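Local structure of Ketoacyl_synth_N domain-containing protein (Photorhabdus luminescens subsp. laumondii, 6SMO) at residues S50-A55 against F69-I74; S149-T154 against N175-V180; K292-S295 against K300-F303. The protein probably acts as a ketoacyl synthase-type subunit in polyketide or acyl chain extension, together with a separate ketosynthase-like chain. All coordinates share one frame; numbering follows the deposited sequence.

Overall arrangement
The three contacts come in series along a thiolase-type chain, and each is joined by packing without a hydrogen bond between its segments. Contacts 1 and 2 both belong to the N-terminal ketoacyl-synthase family region; their centres are about 25 Å apart and their nearest atoms about 7 Å. Contact 1 packs a loop on helix 68-84, whereas contact 2 joins two loops that lead into strands 154-155 and 180-187. Contact 3 lies on the opposite side of the chain's centre from contact 1, about 38 Å between centres, within the unit of strand 275-278, helix 286-296 and strand 302-304. Contact 2 therefore lies at the interface with the partner chain, whereas no other chain touches contacts 1 and 3.

Contact 1: S50-A55 against F69-I74; sequences SDFDGA and FSVYGI
The backbone is extended at Phe52 where the loop 50-55 passes the helical turn carrying Val71 and Tyr72, so this contact sets an irregular connection against helix 68-84 in the N-terminal half of a thiolase-type fold. Phe52 is the loop residue whose side chain touches the helix. With CG anti to the backbone N (chi1 -180°), its ring stands out from the loop, and one rim atom does most of the touching. Phe52 CE2 approaches Tyr72 from the side, 3.8 Å from CE1 and 3.9 Å from CD1, near the plane of the tyrosine ring and at its edge. The rings meet obliquely, planes at 58° and centroids 5.8 Å apart. Val71 is met differently, its methyl lying near the plane of the Phe52 ring, at the edge. Regular helical bonding holds the opposing surface in shape, as in Gly73 N to Phe69 O at 3.2 Å.

The neighbourhood explains why the contact is buried. Ile13 of strand 5-13 touches both Phe52 and Tyr72, joining loop and helix to the sheet, while the Tyr72 hydroxyl makes a weak hydrogen bond to Glu220. Ile58 and Ile66 pack on Val71. Since no hydrogen bond spans the two segments, apolar fit alone links them directly, and its looser part is Phe52 CE2 against Val71 CG1, 4.4 Å apart.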
loop_
_atom_site.group_PDB
_atom_site.type_symbol
_atom_site.label_atom_id
_atom_site.label_comp_id
_atom_site.label_asym_id
_atom_site.label_seq_id
_atom_site.Cartn_x
_atom_site.Cartn_y
_atom_site.Cartn_z
ATOM N N SER C 50 24.717 13.271 3.974
ATOM C CA SER C 50 26.074 13.794 3.664
ATOM C C SER C 50 26.936 12.676 3.065
ATOM O O SER C 50 26.961 11.573 3.650
ATOM C CB SER C 50 26.718 14.383 4.891
ATOM O OG SER C 50 25.981 15.503 5.361
ATOM N N ASP C 51 27.607 12.959 1.942
ATOM C CA ASP C 51 28.556 12.044 1.251
ATOM C C ASP C 51 27.838 10.739 0.879
ATOM O O ASP C 51 28.413 9.659 1.122
ATOM C CB ASP C 51 29.791 11.775 2.118
ATOM C CG ASP C 51 30.553 13.027 2.518
ATOM O OD1 ASP C 51 30.590 13.976 1.708
ATOM O OD2 ASP C 51 31.104 13.044 3.636
ATOM N N PHE C 52 26.632 10.842 0.310
ATOM C CA PHE C 52 25.806 9.691 -0.145
ATOM C C PHE C 52 25.535 9.805 -1.648
ATOM O O PHE C 52 25.198 10.907 -2.124
ATOM C CB PHE C 52 24.485 9.616 0.627
ATOM C CG PHE C 52 23.602 8.464 0.215
ATOM C CD1 PHE C 52 23.840 7.183 0.691
ATOM C CD2 PHE C 52 22.546 8.653 -0.665
ATOM C CE1 PHE C 52 23.035 6.122 0.305
ATOM C CE2 PHE C 52 21.743 7.591 -1.049
ATOM C CZ PHE C 52 21.988 6.328 -0.563
ATOM N N ASP C 53 25.676 8.683 -2.363
ATOM C CA ASP C 53 25.290 8.526 -3.791
ATOM C C ASP C 53 24.943 7.054 -4.045
ATOM O O ASP C 53 25.704 6.180 -3.583
ATOM C CB ASP C 53 26.399 9.011 -4.728
ATOM C CG ASP C 53 25.994 9.057 -6.193
ATOM O OD1 ASP C 53 24.794 9.272 -6.466
ATOM O OD2 ASP C 53 26.881 8.876 -7.051
ATOM N N GLY C 54 23.838 6.804 -4.756
ATOM C CA GLY C 54 23.311 5.454 -5.043
ATOM C C GLY C 54 23.667 4.991 -6.446
ATOM O O GLY C 54 22.783 4.426 -7.120
ATOM N N ALA C 55 24.916 5.218 -6.868
ATOM C CA ALA C 55 25.464 4.804 -8.181
ATOM C C ALA C 55 26.082 3.405 -8.062
ATOM O O ALA C 55 25.888 2.595 -8.991
ATOM C CB ALA C 55 26.476 5.815 -8.664
ATOM N N PHE C 69 13.189 7.821 -2.064
ATOM C CA PHE C 69 12.707 7.064 -0.875
ATOM C C PHE C 69 12.881 5.561 -1.129
ATOM O O PHE C 69 13.197 4.826 -0.172
ATOM C CB PHE C 69 11.268 7.445 -0.507
ATOM C CG PHE C 69 10.184 6.593 -1.120
ATOM C CD1 PHE C 69 9.662 6.897 -2.368
ATOM C CD2 PHE C 69 9.667 5.500 -0.439
ATOM C CE1 PHE C 69 8.660 6.120 -2.928
ATOM C CE2 PHE C 69 8.664 4.723 -1.002
ATOM C CZ PHE C 69 8.162 5.035 -2.244
ATOM N N SER C 70 12.690 5.120 -2.378
ATOM C CA SER C 70 12.937 3.726 -2.833
ATOM C C SER C 70 14.447 3.456 -2.893
ATOM O O SER C 70 14.852 2.323 -2.568
ATOM C CB SER C 70 12.269 3.447 -4.158
ATOM O OG SER C 70 10.859 3.375 -4.007
ATOM N N VAL C 71 15.241 4.458 -3.289
ATOM C CA VAL C 71 16.733 4.388 -3.345
ATOM C C VAL C 71 17.267 4.163 -1.923
ATOM O O VAL C 71 18.093 3.249 -1.746
ATOM C CB VAL C 71 17.343 5.648 -3.995
ATOM C CG1 VAL C 71 18.855 5.712 -3.826
ATOM C CG2 VAL C 71 16.972 5.757 -5.466
ATOM N N TYR C 72 16.801 4.961 -0.955
ATOM C CA TYR C 72 17.192 4.883 0.480
ATOM C C TYR C 72 16.814 3.511 1.052
ATOM O O TYR C 72 17.567 2.980 1.891
ATOM C CB TYR C 72 16.524 5.989 1.304
ATOM C CG TYR C 72 16.867 7.409 0.924
ATOM C CD1 TYR C 72 18.107 7.749 0.404
ATOM C CD2 TYR C 72 15.950 8.430 1.120
ATOM C CE1 TYR C 72 18.415 9.058 0.064
ATOM C CE2 TYR C 72 16.243 9.744 0.791
ATOM C CZ TYR C 72 17.481 10.060 0.263
ATOM O OH TYR C 72 17.777 11.352 -0.064
ATOM N N GLY C 73 15.674 2.965 0.619
ATOM C CA GLY C 73 15.146 1.665 1.080
ATOM C C GLY C 73 16.032 0.505 0.658
ATOM O O GLY C 73 16.310 -0.360 1.510
ATOM N N ILE C 74 16.466 0.491 -0.607
ATOM C CA ILE C 74 17.238 -0.629 -1.231
ATOM C C ILE C 74 18.642 -0.693 -0.611
ATOM O O ILE C 74 19.098 -1.820 -0.327
ATOM C CB ILE C 74 17.275 -0.484 -2.768
ATOM C CG1 ILE C 74 15.876 -0.621 -3.378
ATOM C CG2 ILE C 74 18.247 -1.476 -3.391
ATOM C CD1 ILE C 74 15.737 -0.010 -4.753
#

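Contact 2: S149-T154 against N175-V180; sequences SAQSKT and NGVAEV
On one face of the Gln151 side-chain amide, above OE1, sits the methyl CG1 of Val177, 3.7 Å from OE1 and 4.1 Å from CD, while NE2 is hydrogen-bonded to the hydroxyl of Tyr99 on strand 96-101. That bond would favour this rotation of the amide, and the methyl rests against its flat side. The same Val177 CG1 also touches Gln151 CB at 3.7 Å. The glutamine reaches past the valine because CG is anti to the backbone N (chi1 -175°) and the chain stays extended to CD. One residue along each segment, the methyls of Ala150 and Ala178 face one another, CB to CB at 3.9 Å, and here the CA atoms of the two segments are nearest, 6.4 Å apart.

Lys153 NZ makes a salt bridge to Asp196 of the ketosynthase-type partner chain, and Ser152 OG bonds both to Asn293 of that chain and to Ile98 N of its own. Gly176, with positive phi, is the C-prime residue of a Schellman motif that ends helix 161-175 just before Val177. The arrangement belongs to a beta-alpha-beta crossover of the thiolase-type fold, in which strands 154-155 and 180-187 both pair in parallel with strand 96-101.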
loop_
_atom_site.group_PDB
_atom_site.type_symbol
_atom_site.label_atom_id
_atom_site.label_comp_id
_atom_site.label_asym_id
_atom_site.label_seq_id
_atom_site.Cartn_x
_atom_site.Cartn_y
_atom_site.Cartn_z
ATOM N N SER C 149 8.978 -13.504 -2.659
ATOM C CA SER C 149 7.624 -13.816 -3.193
ATOM C C SER C 149 6.571 -13.994 -2.087
ATOM O O SER C 149 5.387 -14.129 -2.451
ATOM C CB SER C 149 7.684 -15.033 -4.081
ATOM O OG SER C 149 8.472 -14.776 -5.233
ATOM N N ALA C 150 6.955 -13.991 -0.804
ATOM C CA ALA C 150 6.028 -14.209 0.336
ATOM C C ALA C 150 5.252 -12.923 0.644
ATOM O O ALA C 150 5.615 -11.860 0.099
ATOM C CB ALA C 150 6.776 -14.689 1.556
ATOM N N GLN C 151 4.228 -13.037 1.498
ATOM C CA GLN C 151 3.345 -11.928 1.954
ATOM C C GLN C 151 4.189 -10.670 2.193
ATOM O O GLN C 151 5.136 -10.744 2.996
ATOM C CB GLN C 151 2.600 -12.347 3.225
ATOM C CG GLN C 151 1.585 -11.324 3.717
ATOM C CD GLN C 151 0.764 -11.856 4.867
ATOM O OE1 GLN C 151 0.063 -12.858 4.743
ATOM N NE2 GLN C 151 0.847 -11.183 6.002
ATOM N N SER C 152 3.855 -9.570 1.511
ATOM C CA SER C 152 4.597 -8.282 1.539
ATOM C C SER C 152 3.608 -7.112 1.579
ATOM O O SER C 152 2.825 -6.972 0.617
ATOM C CB SER C 152 5.525 -8.178 0.356
ATOM O OG SER C 152 6.551 -9.157 0.432
ATOM N N LYS C 153 3.682 -6.278 2.620
ATOM C CA LYS C 153 2.727 -5.153 2.791
ATOM C C LYS C 153 3.443 -3.832 3.074
ATOM O O LYS C 153 4.589 -3.856 3.513
ATOM C CB LYS C 153 1.789 -5.416 3.972
ATOM C CG LYS C 153 1.073 -6.753 3.950
ATOM C CD LYS C 153 0.156 -6.859 2.777
ATOM C CE LYS C 153 0.239 -8.195 2.087
ATOM N NZ LYS C 153 0.155 -8.012 0.624
ATOM N N THR C 154 2.756 -2.730 2.784
ATOM C CA THR C 154 3.252 -1.356 3.037
ATOM C C THR C 154 2.201 -0.638 3.882
ATOM O O THR C 154 1.018 -0.763 3.574
ATOM C CB THR C 154 3.484 -0.565 1.746
ATOM O OG1 THR C 154 4.372 -1.278 0.892
ATOM C CG2 THR C 154 4.065 0.804 2.006
ATOM N N ASN C 175 3.014 -16.821 12.914
ATOM C CA ASN C 175 1.901 -17.647 12.369
ATOM C C ASN C 175 2.431 -18.619 11.305
ATOM O O ASN C 175 1.678 -19.539 10.929
ATOM C CB ASN C 175 0.777 -16.771 11.808
ATOM C CG ASN C 175 0.090 -15.943 12.874
ATOM O OD1 ASN C 175 -0.198 -16.437 13.963
ATOM N ND2 ASN C 175 -0.185 -14.684 12.570
ATOM N N GLY C 176 3.665 -18.417 10.830
ATOM C CA GLY C 176 4.369 -19.336 9.913
ATOM C C GLY C 176 4.054 -19.048 8.454
ATOM O O GLY C 176 3.946 -20.017 7.677
ATOM N N VAL C 177 3.933 -17.767 8.089
ATOM C CA VAL C 177 3.655 -17.303 6.695
ATOM C C VAL C 177 4.975 -17.286 5.914
ATOM O O VAL C 177 4.958 -17.650 4.722
ATOM C CB VAL C 177 2.973 -15.919 6.674
ATOM C CG1 VAL C 177 2.650 -15.468 5.256
ATOM C CG2 VAL C 177 1.718 -15.886 7.536
ATOM N N ALA C 178 6.067 -16.865 6.562
ATOM C CA ALA C 178 7.430 -16.805 5.984
ATOM C C ALA C 178 8.477 -17.048 7.079
ATOM O O ALA C 178 8.159 -16.824 8.262
ATOM C CB ALA C 178 7.637 -15.472 5.308
ATOM N N GLU C 179 9.678 -17.488 6.687
ATOM C CA GLU C 179 10.821 -17.774 7.599
ATOM C C GLU C 179 11.662 -16.508 7.801
ATOM O O GLU C 179 12.159 -16.318 8.925
ATOM C CB GLU C 179 11.700 -18.902 7.053
ATOM C CG GLU C 179 11.340 -20.267 7.605
ATOM C CD GLU C 179 9.931 -20.721 7.267
ATOM O OE1 GLU C 179 9.151 -20.974 8.205
ATOM O OE2 GLU C 179 9.619 -20.818 6.065
ATOM N N VAL C 180 11.833 -15.702 6.748
ATOM C CA VAL C 180 12.625 -14.433 6.765
ATOM C C VAL C 180 11.698 -13.272 6.385
ATOM O O VAL C 180 10.750 -13.504 5.611
ATOM C CB VAL C 180 13.841 -14.515 5.819
ATOM C CG1 VAL C 180 14.790 -13.343 6.018
ATOM C CG2 VAL C 180 14.589 -15.832 5.968
#

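Contact 3: K292-S295 against K300-F303; sequences KAFS and KTSF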
loop_
_atom_site.group_PDB
_atom_site.type_symbol
_atom_site.label_atom_id
_atom_site.label_comp_id
_atom_site.label_asym_id
_atom_site.label_seq_id
_atom_site.Cartn_x
_atom_site.Cartn_y
_atom_site.Cartn_z
ATOM N N LYS C 292 3.667 7.850 34.930
ATOM C CA LYS C 292 2.505 7.651 35.837
ATOM C C LYS C 292 1.900 6.263 35.586
ATOM O O LYS C 292 1.478 5.619 36.565
ATOM C CB LYS C 292 1.467 8.762 35.637
ATOM C CG LYS C 292 0.530 8.995 36.816
ATOM C CD LYS C 292 -0.750 8.189 36.759
ATOM C CE LYS C 292 -1.667 8.463 37.931
ATOM N NZ LYS C 292 -2.820 7.534 37.954
ATOM N N ALA C 293 1.866 5.826 34.321
ATOM C CA ALA C 293 1.377 4.493 33.893
ATOM C C ALA C 293 2.300 3.398 34.444
ATOM O O ALA C 293 1.780 2.330 34.826
ATOM C CB ALA C 293 1.279 4.431 32.388
ATOM N N PHE C 294 3.613 3.653 34.480
ATOM C CA PHE C 294 4.646 2.733 35.028
ATOM C C PHE C 294 4.546 2.691 36.559
ATOM O O PHE C 294 4.752 1.607 37.138
ATOM C CB PHE C 294 6.053 3.152 34.589
ATOM C CG PHE C 294 6.351 3.001 33.116
ATOM C CD1 PHE C 294 5.816 1.957 32.376
ATOM C CD2 PHE C 294 7.201 3.891 32.477
ATOM C CE1 PHE C 294 6.104 1.823 31.025
ATOM C CE2 PHE C 294 7.491 3.753 31.128
ATOM C CZ PHE C 294 6.942 2.720 30.404
ATOM N N SER C 295 4.247 3.836 37.184
ATOM C CA SER C 295 4.068 3.987 38.654
ATOM C C SER C 295 2.904 3.107 39.131
ATOM O O SER C 295 3.024 2.512 40.220
ATOM C CB SER C 295 3.858 5.432 39.030
ATOM O OG SER C 295 3.896 5.601 40.439
ATOM N N LYS C 300 10.047 0.210 37.211
ATOM C CA LYS C 300 11.178 1.146 37.451
ATOM C C LYS C 300 12.236 0.908 36.366
ATOM O O LYS C 300 12.857 -0.175 36.366
ATOM C CB LYS C 300 11.737 0.981 38.870
ATOM C CG LYS C 300 12.098 -0.438 39.292
ATOM C CD LYS C 300 12.006 -0.664 40.787
ATOM C CE LYS C 300 10.581 -0.834 41.271
ATOM N NZ LYS C 300 10.512 -0.946 42.748
ATOM N N THR C 301 12.404 1.883 35.468
ATOM C CA THR C 301 13.264 1.800 34.257
ATOM C C THR C 301 13.951 3.152 34.022
ATOM O O THR C 301 13.553 4.140 34.672
ATOM C CB THR C 301 12.442 1.352 33.041
ATOM O OG1 THR C 301 13.302 1.308 31.902
ATOM C CG2 THR C 301 11.263 2.257 32.750
ATOM N N SER C 302 14.943 3.175 33.128
ATOM C CA SER C 302 15.699 4.384 32.705
ATOM C C SER C 302 15.069 4.962 31.432
ATOM O O SER C 302 14.770 4.175 30.513
ATOM C CB SER C 302 17.157 4.062 32.499
ATOM O OG SER C 302 17.902 5.237 32.219
ATOM N N PHE C 303 14.874 6.285 31.394
ATOM C CA PHE C 303 14.314 7.039 30.240
ATOM C C PHE C 303 15.461 7.634 29.416
ATOM O O PHE C 303 16.258 8.414 29.976
ATOM C CB PHE C 303 13.355 8.134 30.716
ATOM C CG PHE C 303 11.955 7.658 31.008
ATOM C CD1 PHE C 303 11.688 6.877 32.123
ATOM C CD2 PHE C 303 10.902 7.991 30.169
ATOM C CE1 PHE C 303 10.400 6.438 32.390
ATOM C CE2 PHE C 303 9.614 7.552 30.438
ATOM C CZ PHE C 303 9.365 6.777 31.548
#
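Thr301, whose methyl CG2 lies 4.4 Å from CE2 of Phe294, uses its other branch, OG1, to donate a hydrogen bond to the carbonyl O of Ala275. The polar branch is thus tied to the start of the neighbouring parallel strand 275-278, and the methyl is left to meet the helix. Most of the remaining contact is aromatic. Phe294, on helix 286-296, and Phe303, on strand 302-304, touch along their edges without overlapping. Phe303 CZ comes in near the plane of the Phe294 ring, 3.6 Å from CE2 and 3.7 Å from CD2. The planes are inclined at 61°, with the centroids 5.9 Å apart. Phe294 has CG anti to its carbonyl carbon (chi1 -68°), which carries the ring out from the helix toward the strand.

Further rings complete the cluster: Phe277 and Phe269 each meet Phe294 edge-to-face, and Phe277 also meets Phe303. The helix is the connecting element of a beta-alpha-beta unit, packed here against its second strand. With no hydrogen bond or salt bridge between the two segments, their direct attraction is probably mainly dispersive, while polar bonds to strand 275-278, from Thr301 to Ala275 and between the backbones of Ser302 and Phe277, hold the 300-303 segment in place.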